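Local coordinates for fructosamine deglycase FrlB (Bacillus subtilis, PDB 3EUA), which converts a range of fructosamine 6-phosphates to glucose 6-phosphate and a free amino acid, at residues Asp26-Val31 and Tyr45-Glu50; Ile144-Leu149 and Lys291-Pro296. One frame throughout, in Å; residues are numbered along the deposited sequence.

Contact 1: residues Asp26-Val31 and Tyr45-Glu50; sequences DHVFFV and YVFDRE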
loop_
_atom_site.group_PDB
_atom_site.type_symbol
_atom_site.label_atom_id
_atom_site.label_comp_id
_atom_site.label_asym_id
_atom_site.label_seq_id
_atom_site.Cartn_x
_atom_site.Cartn_y
_atom_site.Cartn_z
ATOM N N ASP A 26 -16.107 -15.617 -4.871
ATOM C CA ASP A 26 -16.472 -14.209 -4.902
ATOM C C ASP A 26 -15.361 -13.285 -4.404
ATOM O O ASP A 26 -15.553 -12.066 -4.377
ATOM C CB ASP A 26 -17.768 -13.953 -4.115
ATOM C CG ASP A 26 -17.655 -14.209 -2.607
ATOM O OD1 ASP A 26 -16.566 -14.334 -2.039
ATOM O OD2 ASP A 26 -18.726 -14.273 -1.964
ATOM N N HIS A 27 -14.219 -13.848 -4.009
ATOM C CA HIS A 27 -13.138 -13.048 -3.429
ATOM C C HIS A 27 -11.800 -13.701 -3.720
ATOM O O HIS A 27 -11.653 -14.893 -3.516
ATOM C CB HIS A 27 -13.322 -12.990 -1.880
ATOM C CG HIS A 27 -12.775 -11.759 -1.199
ATOM N ND1 HIS A 27 -13.531 -11.005 -0.319
ATOM C CD2 HIS A 27 -11.560 -11.158 -1.254
ATOM C CE1 HIS A 27 -12.799 -10.005 0.142
ATOM N NE2 HIS A 27 -11.602 -10.070 -0.412
ATOM N N VAL A 28 -10.826 -12.911 -4.194
ATOM C CA VAL A 28 -9.466 -13.387 -4.386
ATOM C C VAL A 28 -8.555 -12.660 -3.364
ATOM O O VAL A 28 -8.706 -11.454 -3.157
ATOM C CB VAL A 28 -8.935 -13.135 -5.812
ATOM C CG1 VAL A 28 -7.519 -13.657 -5.908
ATOM C CG2 VAL A 28 -9.781 -13.863 -6.838
ATOM N N PHE A 29 -7.675 -13.396 -2.676
ATOM C CA PHE A 29 -6.702 -12.823 -1.745
ATOM C C PHE A 29 -5.309 -13.129 -2.258
ATOM O O PHE A 29 -5.021 -14.263 -2.509
ATOM C CB PHE A 29 -6.861 -13.394 -0.317
ATOM C CG PHE A 29 -8.142 -12.992 0.368
ATOM C CD1 PHE A 29 -8.225 -11.819 1.096
ATOM C CD2 PHE A 29 -9.276 -13.771 0.273
ATOM C CE1 PHE A 29 -9.426 -11.417 1.706
ATOM C CE2 PHE A 29 -10.460 -13.381 0.903
ATOM C CZ PHE A 29 -10.524 -12.219 1.633
ATOM N N PHE A 30 -4.488 -12.098 -2.475
ATOM C CA PHE A 30 -3.092 -12.220 -2.888
ATOM C C PHE A 30 -2.240 -12.135 -1.616
ATOM O O PHE A 30 -2.124 -11.077 -1.016
ATOM C CB PHE A 30 -2.742 -11.099 -3.832
ATOM C CG PHE A 30 -3.499 -11.157 -5.111
ATOM C CD1 PHE A 30 -3.150 -12.106 -6.092
ATOM C CD2 PHE A 30 -4.547 -10.273 -5.355
ATOM C CE1 PHE A 30 -3.838 -12.143 -7.306
ATOM C CE2 PHE A 30 -5.250 -10.321 -6.525
ATOM C CZ PHE A 30 -4.881 -11.258 -7.514
ATOM N N VAL A 31 -1.665 -13.249 -1.205
ATOM C CA VAL A 31 -0.954 -13.314 0.080
ATOM C C VAL A 31 0.466 -13.836 -0.007
ATOM O O VAL A 31 0.720 -14.982 -0.411
ATOM C CB VAL A 31 -1.762 -14.214 1.065
ATOM C CG1 VAL A 31 -1.170 -14.179 2.450
ATOM C CG2 VAL A 31 -3.236 -13.779 1.136
ATOM N N TYR A 45 -4.073 -5.085 -9.975
ATOM C CA TYR A 45 -4.469 -4.123 -10.988
ATOM C C TYR A 45 -5.331 -4.796 -12.067
ATOM O O TYR A 45 -6.364 -4.260 -12.437
ATOM C CB TYR A 45 -3.254 -3.482 -11.613
ATOM C CG TYR A 45 -3.570 -2.361 -12.520
ATOM C CD1 TYR A 45 -3.649 -1.054 -12.036
ATOM C CD2 TYR A 45 -3.752 -2.574 -13.869
ATOM C CE1 TYR A 45 -3.921 0.009 -12.898
ATOM C CE2 TYR A 45 -4.006 -1.552 -14.715
ATOM C CZ TYR A 45 -4.101 -0.254 -14.230
ATOM O OH TYR A 45 -4.381 0.779 -15.113
ATOM N N VAL A 46 -4.909 -5.990 -12.535
ATOM C CA VAL A 46 -5.672 -6.762 -13.515
ATOM C C VAL A 46 -7.076 -7.031 -12.996
ATOM O O VAL A 46 -8.067 -6.746 -13.668
ATOM C CB VAL A 46 -4.950 -8.101 -13.904
ATOM C CG1 VAL A 46 -5.840 -9.009 -14.754
ATOM C CG2 VAL A 46 -3.645 -7.813 -14.663
ATOM N N PHE A 47 -7.186 -7.573 -11.794
ATOM C CA PHE A 47 -8.506 -7.809 -11.216
ATOM C C PHE A 47 -9.345 -6.548 -11.133
ATOM O O PHE A 47 -10.542 -6.589 -11.424
ATOM C CB PHE A 47 -8.428 -8.471 -9.825
ATOM C CG PHE A 47 -8.629 -9.932 -9.865
ATOM C CD1 PHE A 47 -7.606 -10.786 -10.216
ATOM C CD2 PHE A 47 -9.890 -10.467 -9.604
ATOM C CE1 PHE A 47 -7.820 -12.160 -10.284
ATOM C CE2 PHE A 47 -10.092 -11.831 -9.666
ATOM C CZ PHE A 47 -9.058 -12.672 -10.022
ATOM N N ASP A 48 -8.743 -5.432 -10.738
ATOM C CA ASP A 48 -9.499 -4.166 -10.656
ATOM C C ASP A 48 -10.054 -3.712 -11.995
ATOM O O ASP A 48 -11.155 -3.195 -12.055
ATOM C CB ASP A 48 -8.668 -3.033 -10.014
ATOM C CG ASP A 48 -8.506 -3.200 -8.512
ATOM O OD1 ASP A 48 -9.236 -4.015 -7.885
ATOM O OD2 ASP A 48 -7.652 -2.499 -7.940
ATOM N N ARG A 49 -9.290 -3.912 -13.062
ATOM C CA ARG A 49 -9.719 -3.524 -14.418
ATOM C C ARG A 49 -10.588 -4.560 -15.149
ATOM O O ARG A 49 -11.349 -4.205 -16.059
ATOM C CB ARG A 49 -8.475 -3.264 -15.263
ATOM C CG ARG A 49 -7.738 -1.999 -14.924
ATOM C CD ARG A 49 -8.194 -0.815 -15.769
ATOM N NE ARG A 49 -9.633 -0.591 -15.760
ATOM C CZ ARG A 49 -10.487 -0.792 -16.761
ATOM N NH1 ARG A 49 -10.109 -1.231 -17.961
ATOM N NH2 ARG A 49 -11.767 -0.503 -16.569
ATOM N N GLU A 50 -10.475 -5.835 -14.754
ATOM C CA GLU A 50 -11.166 -6.919 -15.452
ATOM C C GLU A 50 -12.302 -7.652 -14.760
ATOM O O GLU A 50 -13.218 -8.123 -15.448
ATOM C CB GLU A 50 -10.140 -7.999 -15.794
ATOM C CG GLU A 50 -9.029 -7.513 -16.716
ATOM C CD GLU A 50 -9.544 -7.175 -18.110
ATOM O OE1 GLU A 50 -10.517 -7.799 -18.587
ATOM O OE2 GLU A 50 -8.939 -6.278 -18.730
#
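In the first SIS domain of this deglycase, a central parallel beta-sheet is covered by helices, and V28 and F30 of strand 27-32 meet F47 of helix 41-50 in one such strand-to-helix layer. The trio illustrates how side chains from both layers share the gap between sheet and helix: the closest alpha carbons, CA of V28 and CA of F47, are 8.9 Å apart, and the F47 ring reaches out from the helix while V28 comes from the strand to meet it. V28 stands over one face of the F47 ring with its CB, and its CG2 methyl makes the closest touch at the CE2-CZ rim, 3.5 Å from CZ of F47. With CG1 anti to the backbone N (chi1 180°), it is the other methyl, CG2, that is presented to the ring. F30 arrives with its ring edge. Its CZ lies 3.9 Å from CD1 of F47, and the two planes stand at 74° with centroids 5.9 Å apart, an offset edge-to-face pair. CG1 of V28 also lies over a face of the F30 ring, off toward its rim, so V28 touches both rings. The chi1 of F47 (-98°) departs from the usual staggered value, consistent with a ring adjusted to fit between its neighbours. All three residues are buried and apolar, and the contact rests on dispersion and ring electrostatics. Around it, F47 also touches S56 and V145, while F30 reaches I79 on strand 76-82. This is the helix-on-sheet core of an alpha/beta sandwich with a parallel sheet, the architecture of SIS domains.

Contact 2: residues Ile144-Leu149 and Lys291-Pro296; sequences IVFGTL and KGYLAP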
loop_
_atom_site.group_PDB
_atom_site.type_symbol
_atom_site.label_atom_id
_atom_site.label_comp_id
_atom_site.label_asym_id
_atom_site.label_seq_id
_atom_site.Cartn_x
_atom_site.Cartn_y
_atom_site.Cartn_z
ATOM N N ILE A 144 -2.386 -18.140 -13.866
ATOM C CA ILE A 144 -3.410 -18.362 -12.847
ATOM C C ILE A 144 -4.483 -17.262 -12.861
ATOM O O ILE A 144 -5.699 -17.536 -12.864
ATOM C CB ILE A 144 -2.794 -18.402 -11.423
ATOM C CG1 ILE A 144 -1.773 -19.559 -11.309
ATOM C CG2 ILE A 144 -3.901 -18.550 -10.379
ATOM C CD1 ILE A 144 -0.945 -19.647 -9.976
ATOM N N VAL A 145 -4.024 -16.010 -12.848
ATOM C CA VAL A 145 -4.914 -14.844 -12.782
ATOM C C VAL A 145 -5.819 -14.720 -14.014
ATOM O O VAL A 145 -7.042 -14.674 -13.874
ATOM C CB VAL A 145 -4.097 -13.558 -12.525
ATOM C CG1 VAL A 145 -4.900 -12.279 -12.735
ATOM C CG2 VAL A 145 -3.540 -13.626 -11.116
ATOM N N PHE A 146 -5.241 -14.700 -15.208
ATOM C CA PHE A 146 -6.069 -14.600 -16.424
ATOM C C PHE A 146 -6.890 -15.849 -16.654
ATOM O O PHE A 146 -7.998 -15.777 -17.189
ATOM C CB PHE A 146 -5.241 -14.280 -17.662
ATOM C CG PHE A 146 -4.785 -12.834 -17.714
ATOM C CD1 PHE A 146 -5.593 -11.854 -18.269
ATOM C CD2 PHE A 146 -3.566 -12.464 -17.192
ATOM C CE1 PHE A 146 -5.176 -10.525 -18.282
ATOM C CE2 PHE A 146 -3.151 -11.154 -17.216
ATOM C CZ PHE A 146 -3.963 -10.187 -17.760
ATOM N N GLY A 147 -6.343 -16.988 -16.248
ATOM C CA GLY A 147 -7.059 -18.254 -16.345
ATOM C C GLY A 147 -8.293 -18.239 -15.459
ATOM O O GLY A 147 -9.333 -18.684 -15.885
ATOM N N THR A 148 -8.139 -17.765 -14.218
ATOM C CA THR A 148 -9.234 -17.675 -13.230
ATOM C C THR A 148 -10.358 -16.789 -13.758
ATOM O O THR A 148 -11.528 -17.166 -13.706
ATOM C CB THR A 148 -8.673 -17.202 -11.876
ATOM O OG1 THR A 148 -7.783 -18.217 -11.360
ATOM C CG2 THR A 148 -9.803 -16.941 -10.866
ATOM N N LEU A 149 -9.991 -15.640 -14.322
ATOM C CA LEU A 149 -10.966 -14.717 -14.908
ATOM C C LEU A 149 -11.648 -15.340 -16.135
ATOM O O LEU A 149 -12.830 -15.121 -16.360
ATOM C CB LEU A 149 -10.296 -13.390 -15.288
ATOM C CG LEU A 149 -9.901 -12.457 -14.151
ATOM C CD1 LEU A 149 -9.015 -11.276 -14.637
ATOM C CD2 LEU A 149 -11.133 -11.954 -13.444
ATOM N N LYS A 291 -0.807 -4.971 -23.154
ATOM C CA LYS A 291 0.503 -4.276 -23.033
ATOM C C LYS A 291 0.709 -3.638 -21.647
ATOM O O LYS A 291 1.791 -3.706 -21.026
ATOM C CB LYS A 291 0.675 -3.120 -24.035
ATOM C CG LYS A 291 0.730 -3.409 -25.501
ATOM C CD LYS A 291 1.313 -2.157 -26.184
ATOM C CE LYS A 291 0.997 -2.042 -27.690
ATOM N NZ LYS A 291 1.381 -3.186 -28.522
ATOM N N GLY A 292 -0.360 -3.037 -21.130
ATOM C CA GLY A 292 -0.281 -2.358 -19.837
ATOM C C GLY A 292 -0.079 -3.321 -18.691
ATOM O O GLY A 292 0.578 -2.979 -17.681
ATOM N N TYR A 293 -0.608 -4.538 -18.848
ATOM C CA TYR A 293 -0.460 -5.548 -17.817
ATOM C C TYR A 293 0.900 -6.221 -17.865
ATOM O O TYR A 293 1.396 -6.671 -16.823
ATOM C CB TYR A 293 -1.554 -6.623 -17.931
ATOM C CG TYR A 293 -2.994 -6.114 -17.952
ATOM C CD1 TYR A 293 -3.410 -5.098 -17.099
ATOM C CD2 TYR A 293 -3.973 -6.751 -18.717
ATOM C CE1 TYR A 293 -4.718 -4.657 -17.087
ATOM C CE2 TYR A 293 -5.318 -6.299 -18.714
ATOM C CZ TYR A 293 -5.668 -5.254 -17.873
ATOM O OH TYR A 293 -6.948 -4.762 -17.765
ATOM N N LEU A 294 1.525 -6.257 -19.041
ATOM C CA LEU A 294 2.835 -6.916 -19.225
ATOM C C LEU A 294 4.061 -6.014 -19.063
ATOM O O LEU A 294 5.152 -6.499 -18.731
ATOM C CB LEU A 294 2.888 -7.597 -20.610
ATOM C CG LEU A 294 1.894 -8.766 -20.779
ATOM C CD1 LEU A 294 1.774 -9.189 -22.255
ATOM C CD2 LEU A 294 2.233 -9.968 -19.859
ATOM N N ALA A 295 3.891 -4.720 -19.263
ATOM C CA ALA A 295 5.026 -3.780 -19.141
ATOM C C ALA A 295 5.765 -3.872 -17.815
ATOM O O ALA A 295 7.002 -3.750 -17.811
ATOM C CB ALA A 295 4.604 -2.348 -19.376
ATOM N N PRO A 296 5.030 -4.048 -16.692
ATOM C CA PRO A 296 5.788 -4.131 -15.425
ATOM C C PRO A 296 6.811 -5.277 -15.352
ATOM O O PRO A 296 7.839 -5.162 -14.642
ATOM C CB PRO A 296 4.713 -4.338 -14.358
ATOM C CG PRO A 296 3.399 -4.231 -14.993
ATOM C CD PRO A 296 3.569 -4.109 -16.487
#
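Between 144-149 and 291-296 the contact is one pair of rings, F146 and Y293, a compact case of aromatic side chains reaching across a wide helix separation. The nearest alpha carbons, CA of F146 and CA of Y293, are 10.7 Å apart, yet CZ of F146 comes within 3.6 Å of CD2 of Y293. The CE1 atom of F146 lies 4.0 Å from that same CD2, so the far rim of the phenyl group, rather than its face, does the touching. CD2 of Y293 sits near the plane of the F146 ring. The planes are inclined at 50° with centroids 5.8 Å apart, an oblique pairing that is neither a stack nor a T. Both rings have CG anti to their own carbonyl carbon (chi1 -75° for F146), which carries each across the gap toward the other helix.

Beyond this first shell, Y142, one turn before F146, sets its ring edge-to-face with that of F146, and its hydroxyl is hydrogen-bonded to the carbonyl oxygen of Y293, a second link between the two helices. F158 and A161 of helix 158-190 add further cover to F146. At the other end of Y293 the hydroxyl has E50 as its partner. The chemistry is therefore divided: van der Waals contact joins the F146 rim to CD2 of Y293, and this ring pair is itself undirected, while the hydrogen bonds of Y293, at its hydroxyl to E50 and at its backbone O to Y142, probably limit its orientation.

Contacts 1 and 2, whose centres lie 11 Å apart, form successive layers around helix 41-50: one side chain of that helix faces the sheet in contact 1, while others meet the rings and helices of contact 2. One tie between them is polar, with OE2 of E50 2.7 Å from OH of Y293 in a probable hydrogen bond. Apolar touches accompany it, CG2 of V46 to CD1 of Y293 at 3.7 Å and CB of E50 to CD1 of L149 at 3.7 Å. K157 forms a salt bridge with the same E50 carboxylate. The sequence of contacts leads from the sheet of the first SIS range to helix 288-313, most of which falls within the second SIS range.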